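Local coordinates for glycerol dehydrogenase (Schizosaccharomyces pombe, PDB 1TA9), which catalyses the NAD(+)-dependent oxidation of glycerol to dihydroxyacetone as a zinc-containing member of the iron-containing alcohol dehydrogenase family, serving glycerol assimilation, at residues Thr157-Ser160 against Ala161-Ile164; Asp99-Val102 against Trp103-Ala107; Phe212-Thr215 against Asp216-Val219. All coordinates share one frame; numbering follows the deposited sequence.

Contact 1 of 3, residues Thr157-Ser160 against Ala161-Ile164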
loop_
_atom_site.group_PDB
_atom_site.type_symbol
_atom_site.label_atom_id
_atom_site.label_comp_id
_atom_site.label_asym_id
_atom_site.label_seq_id
_atom_site.Cartn_x
_atom_site.Cartn_y
_atom_site.Cartn_z
ATOM N N THR B 157 32.435 -37.429 -11.843
ATOM C CA THR B 157 33.572 -37.000 -12.646
ATOM C C THR B 157 34.152 -35.701 -12.093
ATOM O O THR B 157 35.372 -35.536 -12.017
ATOM C CB THR B 157 33.167 -36.779 -14.116
ATOM O OG1 THR B 157 32.644 -38.000 -14.651
ATOM C CG2 THR B 157 34.368 -36.347 -14.945
ATOM N N MET B 158 33.272 -34.782 -11.703
ATOM C CA MET B 158 33.708 -33.499 -11.165
ATOM C C MET B 158 34.474 -33.672 -9.856
ATOM O O MET B 158 35.482 -33.005 -9.629
ATOM C CB MET B 158 32.505 -32.568 -10.962
ATOM C CG MET B 158 31.850 -32.115 -12.267
ATOM S SD MET B 158 30.623 -30.784 -12.074
ATOM C CE MET B 158 29.086 -31.727 -12.117
ATOM N N ASP B 159 34.002 -34.567 -8.995
ATOM C CA ASP B 159 34.684 -34.796 -7.730
ATOM C C ASP B 159 36.009 -35.521 -7.930
ATOM O O ASP B 159 36.971 -35.281 -7.202
ATOM C CB ASP B 159 33.783 -35.571 -6.769
ATOM C CG ASP B 159 32.667 -34.711 -6.216
ATOM O OD1 ASP B 159 32.965 -33.591 -5.754
ATOM O OD2 ASP B 159 31.498 -35.145 -6.242
ATOM N N SER B 160 36.060 -36.402 -8.922
ATOM C CA SER B 160 37.289 -37.131 -9.209
ATOM C C SER B 160 38.348 -36.140 -9.691
ATOM O O SER B 160 39.525 -36.246 -9.336
ATOM C CB SER B 160 37.036 -38.195 -10.282
ATOM O OG SER B 160 36.155 -39.201 -9.803
ATOM N N ALA B 161 37.917 -35.169 -10.491
ATOM C CA ALA B 161 38.820 -34.154 -11.020
ATOM C C ALA B 161 39.402 -33.288 -9.905
ATOM O O ALA B 161 40.596 -32.985 -9.902
ATOM C CB ALA B 161 38.087 -33.280 -12.032
ATOM N N LYS B 162 38.554 -32.892 -8.959
ATOM C CA LYS B 162 38.985 -32.061 -7.841
ATOM C C LYS B 162 39.981 -32.816 -6.971
ATOM O O LYS B 162 40.970 -32.251 -6.504
ATOM C CB LYS B 162 37.778 -31.640 -6.992
ATOM C CG LYS B 162 36.793 -30.729 -7.712
ATOM C CD LYS B 162 35.588 -30.408 -6.839
ATOM C CE LYS B 162 34.556 -29.592 -7.615
ATOM N NZ LYS B 162 33.345 -29.266 -6.800
ATOM N N TYR B 163 39.705 -34.097 -6.752
ATOM C CA TYR B 163 40.575 -34.939 -5.940
ATOM C C TYR B 163 41.960 -35.053 -6.570
ATOM O O TYR B 163 42.973 -34.803 -5.917
ATOM C CB TYR B 163 39.965 -36.333 -5.788
ATOM C CG TYR B 163 40.868 -37.314 -5.071
ATOM C CD1 TYR B 163 41.029 -37.262 -3.685
ATOM C CD2 TYR B 163 41.584 -38.275 -5.782
ATOM C CE1 TYR B 163 41.885 -38.146 -3.026
ATOM C CE2 TYR B 163 42.442 -39.161 -5.135
ATOM C CZ TYR B 163 42.587 -39.091 -3.757
ATOM O OH TYR B 163 43.432 -39.971 -3.117
ATOM N N ILE B 164 42.001 -35.434 -7.841
ATOM C CA ILE B 164 43.268 -35.591 -8.548
ATOM C C ILE B 164 44.056 -34.283 -8.591
ATOM O O ILE B 164 45.259 -34.266 -8.327
ATOM C CB ILE B 164 43.030 -36.101 -9.988
ATOM C CG1 ILE B 164 42.350 -37.470 -9.933
ATOM C CG2 ILE B 164 44.351 -36.183 -10.748
ATOM C CD1 ILE B 164 41.909 -38.000 -11.283
HETATM O O HOH W 1 31.883 -31.478 -6.232
#

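Contact 2 of 3, residues Asp99-Val102 against Trp103-Ala107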
loop_
_atom_site.group_PDB
_atom_site.type_symbol
_atom_site.label_atom_id
_atom_site.label_comp_id
_atom_site.label_asym_id
_atom_site.label_seq_id
_atom_site.Cartn_x
_atom_site.Cartn_y
_atom_site.Cartn_z
ATOM N N ASP B 99 33.645 -39.695 -18.465
ATOM C CA ASP B 99 33.235 -41.073 -18.714
ATOM C C ASP B 99 33.003 -41.191 -20.218
ATOM O O ASP B 99 32.982 -40.183 -20.919
ATOM C CB ASP B 99 31.967 -41.426 -17.914
ATOM C CG ASP B 99 30.742 -40.642 -18.352
ATOM O OD1 ASP B 99 29.790 -40.548 -17.545
ATOM O OD2 ASP B 99 30.711 -40.134 -19.491
ATOM N N GLN B 100 32.829 -42.409 -20.719
ATOM C CA GLN B 100 32.648 -42.601 -22.152
ATOM C C GLN B 100 31.467 -41.834 -22.735
ATOM O O GLN B 100 31.553 -41.298 -23.840
ATOM C CB GLN B 100 32.507 -44.089 -22.469
ATOM C CG GLN B 100 32.754 -44.424 -23.927
ATOM C CD GLN B 100 34.032 -43.792 -24.455
ATOM O OE1 GLN B 100 34.015 -42.681 -24.986
ATOM N NE2 GLN B 100 35.148 -44.494 -24.297
ATOM N N ASN B 101 30.370 -41.783 -21.991
ATOM C CA ASN B 101 29.173 -41.085 -22.438
ATOM C C ASN B 101 29.471 -39.618 -22.747
ATOM O O ASN B 101 29.089 -39.104 -23.800
ATOM C CB ASN B 101 28.086 -41.181 -21.363
ATOM C CG ASN B 101 26.750 -40.641 -21.831
ATOM O OD1 ASN B 101 25.811 -40.504 -21.042
ATOM N ND2 ASN B 101 26.649 -40.339 -23.120
ATOM N N VAL B 102 30.161 -38.945 -21.830
ATOM C CA VAL B 102 30.486 -37.539 -22.019
ATOM C C VAL B 102 31.484 -37.331 -23.151
ATOM O O VAL B 102 31.445 -36.306 -23.835
ATOM C CB VAL B 102 31.027 -36.913 -20.717
ATOM C CG1 VAL B 102 31.426 -35.471 -20.959
ATOM C CG2 VAL B 102 29.956 -36.979 -19.637
ATOM N N TRP B 103 32.379 -38.296 -23.356
ATOM C CA TRP B 103 33.346 -38.179 -24.444
ATOM C C TRP B 103 32.588 -38.171 -25.764
ATOM O O TRP B 103 32.903 -37.404 -26.674
ATOM C CB TRP B 103 34.341 -39.349 -24.426
ATOM C CG TRP B 103 35.534 -39.111 -23.551
ATOM C CD1 TRP B 103 35.829 -39.734 -22.374
ATOM C CD2 TRP B 103 36.580 -38.158 -23.774
ATOM N NE1 TRP B 103 36.994 -39.228 -21.847
ATOM C CE2 TRP B 103 37.476 -38.259 -22.686
ATOM C CE3 TRP B 103 36.848 -37.226 -24.788
ATOM C CZ2 TRP B 103 38.620 -37.460 -22.582
ATOM C CZ3 TRP B 103 37.986 -36.431 -24.684
ATOM C CH2 TRP B 103 38.858 -36.555 -23.587
ATOM N N ASN B 104 31.575 -39.023 -25.859
ATOM C CA ASN B 104 30.770 -39.119 -27.069
ATOM C C ASN B 104 29.964 -37.846 -27.292
ATOM O O ASN B 104 29.843 -37.360 -28.418
ATOM C CB ASN B 104 29.807 -40.305 -26.965
ATOM C CG ASN B 104 30.522 -41.629 -26.746
ATOM O OD1 ASN B 104 29.887 -42.643 -26.459
ATOM N ND2 ASN B 104 31.843 -41.628 -26.885
ATOM N N ILE B 105 29.425 -37.306 -26.203
ATOM C CA ILE B 105 28.589 -36.111 -26.253
ATOM C C ILE B 105 29.272 -34.760 -26.475
ATOM O O ILE B 105 28.815 -33.969 -27.299
ATOM C CB ILE B 105 27.736 -36.001 -24.968
ATOM C CG1 ILE B 105 26.844 -37.236 -24.830
ATOM C CG2 ILE B 105 26.875 -34.742 -25.008
ATOM C CD1 ILE B 105 26.028 -37.256 -23.554
ATOM N N CYS B 106 30.360 -34.482 -25.764
ATOM C CA CYS B 106 30.980 -33.170 -25.918
ATOM C C CYS B 106 32.453 -33.016 -25.549
ATOM O O CYS B 106 33.097 -32.062 -25.981
ATOM C CB CYS B 106 30.179 -32.163 -25.095
ATOM S SG CYS B 106 30.190 -32.554 -23.320
ATOM N N ALA B 107 32.980 -33.929 -24.741
ATOM C CA ALA B 107 34.371 -33.841 -24.297
ATOM C C ALA B 107 35.400 -33.593 -25.404
ATOM O O ALA B 107 36.412 -32.934 -25.171
ATOM C CB ALA B 107 34.739 -35.088 -23.514
#

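Contact 3 of 3, residues Phe212-Thr215 against Asp216-Val219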
loop_
_atom_site.group_PDB
_atom_site.type_symbol
_atom_site.label_atom_id
_atom_site.label_comp_id
_atom_site.label_asym_id
_atom_site.label_seq_id
_atom_site.Cartn_x
_atom_site.Cartn_y
_atom_site.Cartn_z
ATOM N N PHE B 212 33.255 -24.179 -16.040
ATOM C CA PHE B 212 33.048 -23.908 -17.462
ATOM C C PHE B 212 31.823 -24.675 -17.946
ATOM O O PHE B 212 31.808 -25.905 -17.931
ATOM C CB PHE B 212 34.326 -24.358 -18.188
ATOM C CG PHE B 212 34.412 -23.951 -19.633
ATOM C CD1 PHE B 212 33.888 -22.746 -20.077
ATOM C CD2 PHE B 212 35.087 -24.763 -20.540
ATOM C CE1 PHE B 212 34.034 -22.354 -21.412
ATOM C CE2 PHE B 212 35.238 -24.382 -21.868
ATOM C CZ PHE B 212 34.710 -23.174 -22.306
ATOM N N ILE B 213 30.800 -23.942 -18.376
ATOM C CA ILE B 213 29.551 -24.562 -18.814
ATOM C C ILE B 213 29.140 -24.223 -20.236
ATOM O O ILE B 213 29.038 -23.051 -20.596
ATOM C CB ILE B 213 28.377 -24.139 -17.896
ATOM C CG1 ILE B 213 28.719 -24.436 -16.439
ATOM C CG2 ILE B 213 27.092 -24.867 -18.308
ATOM C CD1 ILE B 213 27.684 -23.918 -15.460
ATOM N N ASP B 214 28.889 -25.254 -21.039
ATOM C CA ASP B 214 28.439 -25.059 -22.412
ATOM C C ASP B 214 26.932 -25.309 -22.368
ATOM O O ASP B 214 26.483 -26.439 -22.182
ATOM C CB ASP B 214 29.135 -26.051 -23.351
ATOM C CG ASP B 214 28.762 -25.839 -24.814
ATOM O OD1 ASP B 214 29.630 -26.063 -25.689
ATOM O OD2 ASP B 214 27.604 -25.463 -25.096
ATOM N N THR B 215 26.151 -24.246 -22.522
ATOM C CA THR B 215 24.702 -24.364 -22.444
ATOM C C THR B 215 24.030 -25.114 -23.594
ATOM O O THR B 215 22.847 -25.447 -23.508
ATOM C CB THR B 215 24.059 -22.982 -22.262
ATOM O OG1 THR B 215 24.561 -22.082 -23.254
ATOM C CG2 THR B 215 24.391 -22.431 -20.876
ATOM N N ASP B 216 24.768 -25.391 -24.665
ATOM C CA ASP B 216 24.179 -26.152 -25.762
ATOM C C ASP B 216 24.107 -27.598 -25.287
ATOM O O ASP B 216 23.193 -28.346 -25.640
ATOM C CB ASP B 216 25.024 -26.054 -27.031
ATOM C CG ASP B 216 24.335 -26.678 -28.232
ATOM O OD1 ASP B 216 24.720 -27.797 -28.635
ATOM O OD2 ASP B 216 23.392 -26.053 -28.764
ATOM N N VAL B 217 25.083 -27.988 -24.476
ATOM C CA VAL B 217 25.109 -29.335 -23.920
ATOM C C VAL B 217 24.006 -29.437 -22.867
ATOM O O VAL B 217 23.285 -30.436 -22.790
ATOM C CB VAL B 217 26.462 -29.635 -23.254
ATOM C CG1 VAL B 217 26.407 -30.982 -22.535
ATOM C CG2 VAL B 217 27.568 -29.633 -24.302
ATOM N N ILE B 218 23.873 -28.391 -22.060
ATOM C CA ILE B 218 22.862 -28.374 -21.012
ATOM C C ILE B 218 21.435 -28.427 -21.571
ATOM O O ILE B 218 20.605 -29.203 -21.090
ATOM C CB ILE B 218 23.000 -27.105 -20.118
ATOM C CG1 ILE B 218 24.430 -26.978 -19.583
ATOM C CG2 ILE B 218 22.014 -27.175 -18.968
ATOM C CD1 ILE B 218 24.932 -28.195 -18.819
ATOM N N VAL B 219 21.148 -27.625 -22.593
ATOM C CA VAL B 219 19.798 -27.589 -23.158
ATOM C C VAL B 219 19.402 -28.892 -23.860
ATOM O O VAL B 219 18.216 -29.178 -24.014
ATOM C CB VAL B 219 19.628 -26.400 -24.144
ATOM C CG1 VAL B 219 20.213 -26.747 -25.501
ATOM C CG2 VAL B 219 18.150 -26.020 -24.262
#

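Contact 1 of 3, residues Thr157-Ser160 against Ala161-Ile164
Four successive main-chain bonds tie Thr157-Ser160 to Ala161-Ile164 within helix 155-167. Ile164 N points almost straight at Ser160 O (3.0 Å, 172° at the hydrogen), while Ala161 N, Lys162 N and Tyr163 N reach the carbonyls of Thr157, Met158 and Asp159 at somewhat more bent angles. Lys162 NZ donates to a water 2.7 Å away. Asp159 OD1 and Lys162 NZ are 4.5 Å apart, too far for a salt bridge. Lys162 leaves the backbone with CG anti to its carbonyl carbon (chi1 -65°) and then runs fully extended; its CG passes 3.3 Å from Met158 O, and NZ ends on the carbonyl oxygen of Ser186. Ile164 lays CG1 against Ser160 O (3.1 Å). Ser160 OG turns back to Lys156 O. Outside the helix, Met158, Ala161 and Lys162 pack on Ile174 of strand 172-176, whereas Tyr163 and Ile164 face helix 132-139. Thr157, Met158 and Asp159 probably contribute to the NAD(+) site, and the buried ammonium, held by Ser186 O and a water, with weak bonds to the Ala183 and Ala184 carbonyls, probably lends positive charge to the neighbourhood of the Asp159 carboxylate.

Contact 2 of 3, residues Asp99-Val102 against Trp103-Ala107
Val102 O is gripped by two backbone amides, Cys106 N at 2.9 Å and Ala107 N at 3.0 Å. Both bonds are nearly straight, and the donors arrive from opposite faces of the carbonyl plane. The second bond spans five residues and marks a wider pi-type turn in helix 100-115. Ahead of it the pattern is regular: Trp103 N binds Asp99 O, Asn104 N binds Gln100 O and Ile105 N binds Asn101 O. The start of the helix is capped by Asp99, whose OD2 takes Val102 N at 2.7 Å, nearly along the C-O axis of the carboxylate.

On the exposed side, Gln100 bends at chi2 (49°) and brings OE1 over to Asn104 ND2. The two amide planes are almost parallel, 14° apart, yet the bond is weak because the N-H points well off the oxygen. Gln100 OE1 also touches Trp103 CB at 3.4 Å. Farther round, Ile105 stretches CD1 toward the Asn101 amide, 3.2 Å from ND2.

The indole of Trp103 turns inward. Trp103 CD1 passes 3.2 Å from Asp99 O, and Ala107 CB sits over one ring face, displaced toward the rim. NE1 donates to Leu124 O, so the ring is pinned to strand 120-125 while it also packs on Val96 and Ala98 of strand 93-98. Val102 sends CG1 toward Cys106 SG, 4.0 Å away, and both residues border Thr177.

Strand 93-98, helix 100-115 and strand 120-125 form a beta-alpha-beta unit of the parallel sheet, typical of a Rossmann-like nucleotide-binding domain; Asp99, the N-cap at the C-terminal end of the first strand, probably binds NAD(+).

Contact 3 of 3, residues Phe212-Thr215 against Asp216-Val219
Asp214 OD2 receives Asp216 N at 2.9 Å and so caps helix 215-220 just where strand 210-214 ends. With Asp214 CG anti to the backbone N (chi1 -177°), OD2 is carried to the Asp216 amide and to 3.3 Å from Asp216 CB. Asp214 O takes Ile218 N at 3.3 Å and a weak, more bent bond from Val217 N. At the next carbonyl, Thr215 O accepts from Val219 N at 2.9 Å. Val217 crosses the Asp214 side chain at about a right angle, with Val217 CG2 lying 4.0 Å from Asp214 CG. On the apolar side, Ile213 CG2 meets Ile218 CG1 at 3.6 Å, and both side chains pack on helix 289-307.

A second shell fixes these groups. His77 N also donates to Asp214 OD2, Phe79 N donates to OD1, Glu292 OE1 is hydrogen-bonded to Thr215 OG1, and Asp216 forms salt bridges with Arg76 and Arg220. The buried Asp214 carboxylate is thus satisfied by three backbone amides, which together with the helix start would probably favour its ionised form, while the two arginines probably offset the neighbouring charge of Asp216.

From the N terminus, contact 2 comes first, at the turn from strand 93-98 into helix 100-115; contact 1 follows within helix 155-167, and contact 3 leads from strand 210-214 into helix 215-220. Each is local to one continuous stretch, so they stand in series, with no nesting or crossing and no long loop closed. All three sit on helices or strand-to-helix junctions of one six-stranded parallel sheet, contacts 1 and 2 in its beta-alpha-beta units. Contacts 1 and 2 meet where Thr157 OG1 packs 4.3 Å from Asp99 N; contact 2 also touches contact 3, through Cys106 CB and Val217 CG2 (3.7 Å). Contacts 1 and 3 remain about 8 Å apart at their nearest atoms.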